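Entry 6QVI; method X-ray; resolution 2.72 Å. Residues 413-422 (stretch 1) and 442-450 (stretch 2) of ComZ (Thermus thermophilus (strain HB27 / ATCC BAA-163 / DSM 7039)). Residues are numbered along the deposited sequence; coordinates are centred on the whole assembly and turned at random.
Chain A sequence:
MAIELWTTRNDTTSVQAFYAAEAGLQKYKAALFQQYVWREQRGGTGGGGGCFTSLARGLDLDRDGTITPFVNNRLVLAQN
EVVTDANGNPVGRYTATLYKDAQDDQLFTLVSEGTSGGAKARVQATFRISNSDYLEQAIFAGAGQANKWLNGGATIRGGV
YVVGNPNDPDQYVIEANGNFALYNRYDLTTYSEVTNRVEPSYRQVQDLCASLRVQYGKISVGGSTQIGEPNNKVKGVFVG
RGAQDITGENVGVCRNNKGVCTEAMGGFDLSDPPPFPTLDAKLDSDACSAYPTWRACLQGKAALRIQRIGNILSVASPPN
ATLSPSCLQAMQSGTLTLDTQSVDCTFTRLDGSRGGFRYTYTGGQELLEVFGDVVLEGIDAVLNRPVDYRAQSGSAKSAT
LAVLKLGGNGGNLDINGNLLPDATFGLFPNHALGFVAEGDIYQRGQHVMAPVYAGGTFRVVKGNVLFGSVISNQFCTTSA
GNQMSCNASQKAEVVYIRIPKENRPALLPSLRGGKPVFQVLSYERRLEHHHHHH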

ATOM      1  N   LEU A 413     -17.867  -9.940  -9.219  1.00 51.78           N
ATOM      2  CA  LEU A 413     -16.811 -10.885  -9.544  1.00 51.95           C
ATOM      3  C   LEU A 413     -16.946 -12.101  -8.641  1.00 57.52           C
ATOM      4  O   LEU A 413     -17.198 -11.969  -7.438  1.00 63.45           O
ATOM      5  CB  LEU A 413     -15.429 -10.248  -9.315  1.00 60.17           C
ATOM      6  CG  LEU A 413     -14.183 -11.144  -9.463  1.00 61.61           C
ATOM      7  CD1 LEU A 413     -14.205 -11.964 -10.788  1.00 58.41           C
ATOM      8  CD2 LEU A 413     -12.824 -10.424  -9.236  1.00 56.20           C
ATOM      9  N   ASP A 414     -16.780 -13.287  -9.226  1.00 71.56           N
ATOM     10  CA  ASP A 414     -16.851 -14.555  -8.503  1.00 76.36           C
ATOM     11  C   ASP A 414     -15.632 -15.379  -8.905  1.00 75.60           C
ATOM     12  O   ASP A 414     -15.399 -15.599 -10.101  1.00 77.91           O
ATOM     13  CB  ASP A 414     -18.163 -15.300  -8.796  1.00 70.21           C
ATOM     14  CG  ASP A 414     -19.346 -14.796  -7.934  1.00 76.40           C
ATOM     15  OD1 ASP A 414     -19.437 -13.581  -7.672  1.00 83.36           O
ATOM     16  OD2 ASP A 414     -20.189 -15.625  -7.495  1.00 84.27           O
ATOM     17  N   ILE A 415     -14.846 -15.815  -7.908  1.00 63.63           N
ATOM     18  CA  ILE A 415     -13.660 -16.641  -8.126  1.00 67.04           C
ATOM     19  C   ILE A 415     -13.919 -17.942  -7.374  1.00 75.64           C
ATOM     20  O   ILE A 415     -13.715 -18.017  -6.152  1.00 71.94           O
ATOM     21  CB  ILE A 415     -12.389 -15.944  -7.637  1.00 73.05           C
ATOM     22  CG1 ILE A 415     -12.264 -14.575  -8.308  1.00 79.01           C
ATOM     23  CG2 ILE A 415     -11.138 -16.748  -7.954  1.00 67.67           C
ATOM     24  CD1 ILE A 415     -10.936 -13.893  -8.053  1.00 81.80           C
ATOM     25  N   ASN A 416     -14.367 -18.981  -8.090  1.00 78.78           N
ATOM     26  CA  ASN A 416     -14.831 -20.176  -7.398  1.00 86.02           C
ATOM     27  C   ASN A 416     -13.808 -21.296  -7.379  1.00 93.47           C
ATOM     28  O   ASN A 416     -13.928 -22.209  -6.553  1.00 93.68           O
ATOM     29  CB  ASN A 416     -16.131 -20.700  -8.023  1.00 82.81           C
ATOM     30  CG  ASN A 416     -17.194 -19.622  -8.140  1.00 79.89           C
ATOM     31  OD1 ASN A 416     -17.320 -18.770  -7.254  1.00 81.66           O
ATOM     32  ND2 ASN A 416     -17.999 -19.683  -9.197  1.00 71.83           N
ATOM     33  N   GLY A 417     -12.786 -21.217  -8.226  1.00 95.42           N
ATOM     34  CA  GLY A 417     -11.662 -22.117  -8.194  1.00 94.88           C
ATOM     35  C   GLY A 417     -10.420 -21.369  -7.744  1.00 94.96           C
ATOM     36  O   GLY A 417     -10.456 -20.197  -7.390  1.00 86.80           O
ATOM     37  N   ASN A 418      -9.312 -22.096  -7.722  1.00 96.88           N
ATOM     38  CA  ASN A 418      -8.053 -21.478  -7.355  1.00 92.64           C
ATOM     39  C   ASN A 418      -7.615 -20.508  -8.448  1.00 87.94           C
ATOM     40  O   ASN A 418      -7.958 -20.662  -9.628  1.00 96.42           O
ATOM     41  CB  ASN A 418      -6.992 -22.548  -7.143  1.00101.94           C
ATOM     42  CG  ASN A 418      -7.198 -23.314  -5.866  1.00106.48           C
ATOM     43  OD1 ASN A 418      -7.992 -22.917  -5.011  1.00108.73           O
ATOM     44  ND2 ASN A 418      -6.512 -24.442  -5.741  1.00109.77           N
ATOM     45  N   LEU A 419      -6.860 -19.492  -8.043  1.00 78.77           N
ATOM     46  CA  LEU A 419      -6.456 -18.416  -8.947  1.00 77.57           C
ATOM     47  C   LEU A 419      -5.020 -18.057  -8.582  1.00 88.30           C
ATOM     48  O   LEU A 419      -4.788 -17.242  -7.683  1.00 91.95           O
ATOM     49  CB  LEU A 419      -7.375 -17.216  -8.813  1.00 68.99           C
ATOM     50  CG  LEU A 419      -6.949 -16.012  -9.642  1.00 75.87           C
ATOM     51  CD1 LEU A 419      -6.683 -16.448 -11.087  1.00 81.49           C
ATOM     52  CD2 LEU A 419      -7.958 -14.882  -9.568  1.00 72.56           C
ATOM     53  N   LEU A 420      -4.061 -18.658  -9.273  1.00 90.89           N
ATOM     54  CA  LEU A 420      -2.657 -18.431  -8.974  1.00 94.99           C
ATOM     55  C   LEU A 420      -1.909 -17.923 -10.193  1.00 95.53           C
ATOM     56  O   LEU A 420      -2.341 -18.124 -11.333  1.00 96.47           O
ATOM     57  CB  LEU A 420      -1.977 -19.707  -8.449  1.00101.63           C
ATOM     58  CG  LEU A 420      -2.391 -20.286  -7.089  1.00100.51           C
ATOM     59  CD1 LEU A 420      -2.628 -19.169  -6.083  1.00 98.56           C
ATOM     60  CD2 LEU A 420      -3.619 -21.163  -7.186  1.00 98.96           C
ATOM     61  N   PRO A 421      -0.746 -17.355  -9.986  1.00 99.47           N
ATOM     62  CA  PRO A 421       0.018 -16.963 -11.156  1.00103.76           C
ATOM     63  C   PRO A 421       0.708 -18.190 -11.674  1.00113.95           C
ATOM     64  O   PRO A 421       0.997 -19.091 -10.920  1.00115.45           O
ATOM     65  CB  PRO A 421       1.060 -16.020 -10.595  1.00103.07           C
ATOM     66  CG  PRO A 421       1.179 -16.397  -9.179  1.00103.87           C
ATOM     67  CD  PRO A 421      -0.174 -16.837  -8.747  1.00101.17           C
ATOM     68  N   ASP A 422       0.978 -18.240 -12.963  1.00125.78           N
ATOM     69  CA  ASP A 422       1.650 -19.401 -13.498  1.00136.60           C
ATOM     70  C   ASP A 422       3.120 -19.314 -13.207  1.00139.25           C
ATOM     71  O   ASP A 422       3.799 -18.397 -13.646  1.00138.70           O
ATOM     72  CB  ASP A 422       1.471 -19.537 -15.000  1.00138.83           C
ATOM     73  CG  ASP A 422       2.651 -20.204 -15.645  1.00146.83           C
ATOM     74  OD1 ASP A 422       3.125 -21.226 -15.117  1.00149.59           O
ATOM     75  OD2 ASP A 422       3.128 -19.694 -16.661  1.00151.64           O
ATOM     76  N   TYR A 442     -16.928 -12.476  -4.382  1.00 73.42           N
ATOM     77  CA  TYR A 442     -17.133 -13.705  -3.649  1.00 74.24           C
ATOM     78  C   TYR A 442     -16.028 -14.649  -4.073  1.00 71.36           C
ATOM     79  O   TYR A 442     -15.942 -15.015  -5.254  1.00 71.41           O
ATOM     80  CB  TYR A 442     -18.511 -14.300  -3.950  1.00 71.02           C
ATOM     81  CG  TYR A 442     -19.066 -15.200  -2.858  1.00 77.35           C
ATOM     82  CD1 TYR A 442     -18.351 -16.297  -2.392  1.00 77.00           C
ATOM     83  CD2 TYR A 442     -20.281 -14.904  -2.251  1.00 80.17           C
ATOM     84  CE1 TYR A 442     -18.859 -17.091  -1.376  1.00 86.80           C
ATOM     85  CE2 TYR A 442     -20.787 -15.674  -1.235  1.00 81.50           C
ATOM     86  CZ  TYR A 442     -20.083 -16.774  -0.797  1.00 82.89           C
ATOM     87  OH  TYR A 442     -20.609 -17.551   0.228  1.00 72.86           O
ATOM     88  N   GLN A 443     -15.208 -15.069  -3.111  1.00 65.08           N
ATOM     89  CA  GLN A 443     -14.185 -16.082  -3.355  1.00 68.22           C
ATOM     90  C   GLN A 443     -14.605 -17.409  -2.712  1.00 71.27           C
ATOM     91  O   GLN A 443     -14.611 -17.536  -1.479  1.00 69.01           O
ATOM     92  CB  GLN A 443     -12.833 -15.625  -2.813  1.00 61.23           C
ATOM     93  CG  GLN A 443     -11.842 -16.752  -2.617  1.00 68.27           C
ATOM     94  CD  GLN A 443     -10.606 -16.286  -1.908  1.00 74.38           C
ATOM     95  OE1 GLN A 443     -10.374 -15.085  -1.789  1.00 79.56           O
ATOM     96  NE2 GLN A 443      -9.770 -17.219  -1.471  1.00 78.28           N
ATOM     97  N   ARG A 444     -14.895 -18.412  -3.543  1.00 69.80           N
ATOM     98  CA  ARG A 444     -15.070 -19.764  -3.029  1.00 76.41           C
ATOM     99  C   ARG A 444     -13.910 -20.704  -3.378  1.00 81.70           C
ATOM    100  O   ARG A 444     -13.876 -21.836  -2.856  1.00 80.32           O
ATOM    101  CB  ARG A 444     -16.402 -20.382  -3.520  1.00 79.29           C
ATOM    102  CG  ARG A 444     -17.601 -19.419  -3.635  1.00 78.97           C
ATOM    103  CD  ARG A 444     -18.886 -20.062  -4.203  1.00 74.45           C
ATOM    104  NE  ARG A 444     -20.062 -19.215  -3.965  1.00 74.06           N
ATOM    105  CZ  ARG A 444     -20.454 -18.192  -4.724  1.00 67.03           C
ATOM    106  NH1 ARG A 444     -19.787 -17.836  -5.815  1.00 64.94           N
ATOM    107  NH2 ARG A 444     -21.532 -17.509  -4.364  1.00 69.12           N
ATOM    108  N   GLY A 445     -12.959 -20.264  -4.219  1.00 80.45           N
ATOM    109  CA  GLY A 445     -11.717 -21.005  -4.403  1.00 86.01           C
ATOM    110  C   GLY A 445     -10.844 -20.997  -3.163  1.00 96.22           C
ATOM    111  O   GLY A 445     -10.902 -20.085  -2.336  1.00 95.22           O
ATOM    112  N   GLN A 446     -10.053 -22.057  -3.000  1.00101.09           N
ATOM    113  CA  GLN A 446      -9.361 -22.161  -1.725  1.00103.13           C
ATOM    114  C   GLN A 446      -8.180 -21.205  -1.642  1.00102.22           C
ATOM    115  O   GLN A 446      -7.916 -20.639  -0.579  1.00103.38           O
ATOM    116  CB  GLN A 446      -8.939 -23.613  -1.469  1.00114.46           C
ATOM    117  CG  GLN A 446     -10.049 -24.344  -0.713  1.00125.35           C
ATOM    118  CD  GLN A 446      -9.599 -25.457   0.231  1.00136.82           C
ATOM    119  OE1 GLN A 446     -10.438 -26.013   0.944  1.00147.54           O
ATOM    120  NE2 GLN A 446      -8.297 -25.780   0.252  1.00135.51           N
ATOM    121  N   HIS A 447      -7.481 -20.985  -2.755  1.00100.17           N
ATOM    122  CA  HIS A 447      -6.292 -20.148  -2.770  1.00 96.29           C
ATOM    123  C   HIS A 447      -6.381 -19.232  -3.979  1.00 94.59           C
ATOM    124  O   HIS A 447      -6.438 -19.705  -5.116  1.00101.95           O
ATOM    125  CB  HIS A 447      -5.029 -21.012  -2.791  1.00104.44           C
ATOM    126  CG  HIS A 447      -4.930 -21.959  -1.624  1.00110.77           C
ATOM    127  ND1 HIS A 447      -5.557 -21.727  -0.418  1.00106.80           N
ATOM    128  CD2 HIS A 447      -4.298 -23.150  -1.491  1.00114.28           C
ATOM    129  CE1 HIS A 447      -5.305 -22.720   0.414  1.00109.63           C
ATOM    130  NE2 HIS A 447      -4.541 -23.598  -0.211  1.00116.45           N
ATOM    131  N   VAL A 448      -6.420 -17.920  -3.747  1.00 88.86           N
ATOM    132  CA  VAL A 448      -6.267 -16.966  -4.835  1.00 86.41           C
ATOM    133  C   VAL A 448      -5.220 -15.942  -4.413  1.00 83.31           C
ATOM    134  O   VAL A 448      -5.174 -15.512  -3.255  1.00 78.66           O
ATOM    135  CB  VAL A 448      -7.613 -16.317  -5.212  1.00 86.14           C
ATOM    136  CG1 VAL A 448      -8.305 -15.896  -4.001  1.00 82.34           C
ATOM    137  CG2 VAL A 448      -7.410 -15.124  -6.106  1.00 89.53           C
ATOM    138  N   MET A 449      -4.361 -15.583  -5.349  1.00 83.20           N
ATOM    139  CA  MET A 449      -3.194 -14.772  -5.059  1.00 84.82           C
ATOM    140  C   MET A 449      -3.288 -13.561  -5.973  1.00 83.23           C
ATOM    141  O   MET A 449      -2.938 -13.625  -7.157  1.00 84.88           O
ATOM    142  CB  MET A 449      -1.929 -15.609  -5.233  1.00 93.03           C
ATOM    143  CG  MET A 449      -0.645 -14.857  -5.423  1.00103.88           C
ATOM    144  SD  MET A 449       0.738 -16.038  -5.412  1.00115.34           S
ATOM    145  CE  MET A 449       0.690 -16.673  -3.744  1.00108.18           C
ATOM    146  N   ALA A 450      -3.838 -12.488  -5.427  1.00 75.10           N
ATOM    147  CA  ALA A 450      -4.081 -11.292  -6.206  1.00 73.01           C
ATOM    148  C   ALA A 450      -4.391 -10.127  -5.279  1.00 68.64           C
ATOM    149  O   ALA A 450      -5.026 -10.329  -4.241  1.00 76.46           O
ATOM    150  CB  ALA A 450      -5.252 -11.540  -7.159  1.00 68.49           C
TER

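Two stretches of ComZ lie side by side as neighbouring rungs, each a strand, a loop and a second strand, and together they bury 713 Å². In the first ladder the strands run parallel: Tyr442 N donates to Leu413 O (3.1 Å), Ile415 N to Tyr442 O (3.0 Å), and Ile415 O receives both Arg444 N (2.9 Å) and Gly445 N (3.1 Å), so one carbonyl fastens the start of the loop. Asp414 and Tyr442 place their side chains on one face of the sheet, Ile415 and Gln443 on the other.

Of the paired CA atoms, Gly417 CA and Gly445 CA are nearest, 4.0 Å apart. The fit depends on a missing side chain: an ideal CB on Gly445 would point toward the other stretch and lie 1.9 Å from Gly417 O, a clash. With only hydrogens there, Gly445 CA instead makes a CA-H...O contact with Gly417 O at 3.3 Å.

Around this pinch, longer side chains reach across. Arg444 NH1 donates to Asp414 OD2 (2.8 Å, a salt bridge) and to Asn416 OD1 (3.0 Å); both oxygens sit at the edge of the guanidinium, near its plane. The CA-to-CB bond of Asn418 points sideways, but its end comes nearer stretch 2: OD1 accepts from His447 N (3.0 Å), at the start of the second strand, and weakly from Gln446 N (3.0 Å) in the loop.

Beyond the loops the register has shifted by one, and Leu419 bridges Val448 through Leu419 N to His447 O (3.0 Å) and Met449 N to Leu419 O (2.9 Å). Apolar packing accompanies this bridge. Val448 CG2 rests in the angle between the Leu419 and Ile415 side chains, 3.4 Å from Leu419 CB and 4.2 Å from Ile415 CD1. The Met449 side chain lies along Leu420 and Pro421, its CB 3.7 Å from Leu420 CD1 and its SD 3.5 Å from Pro421 CD.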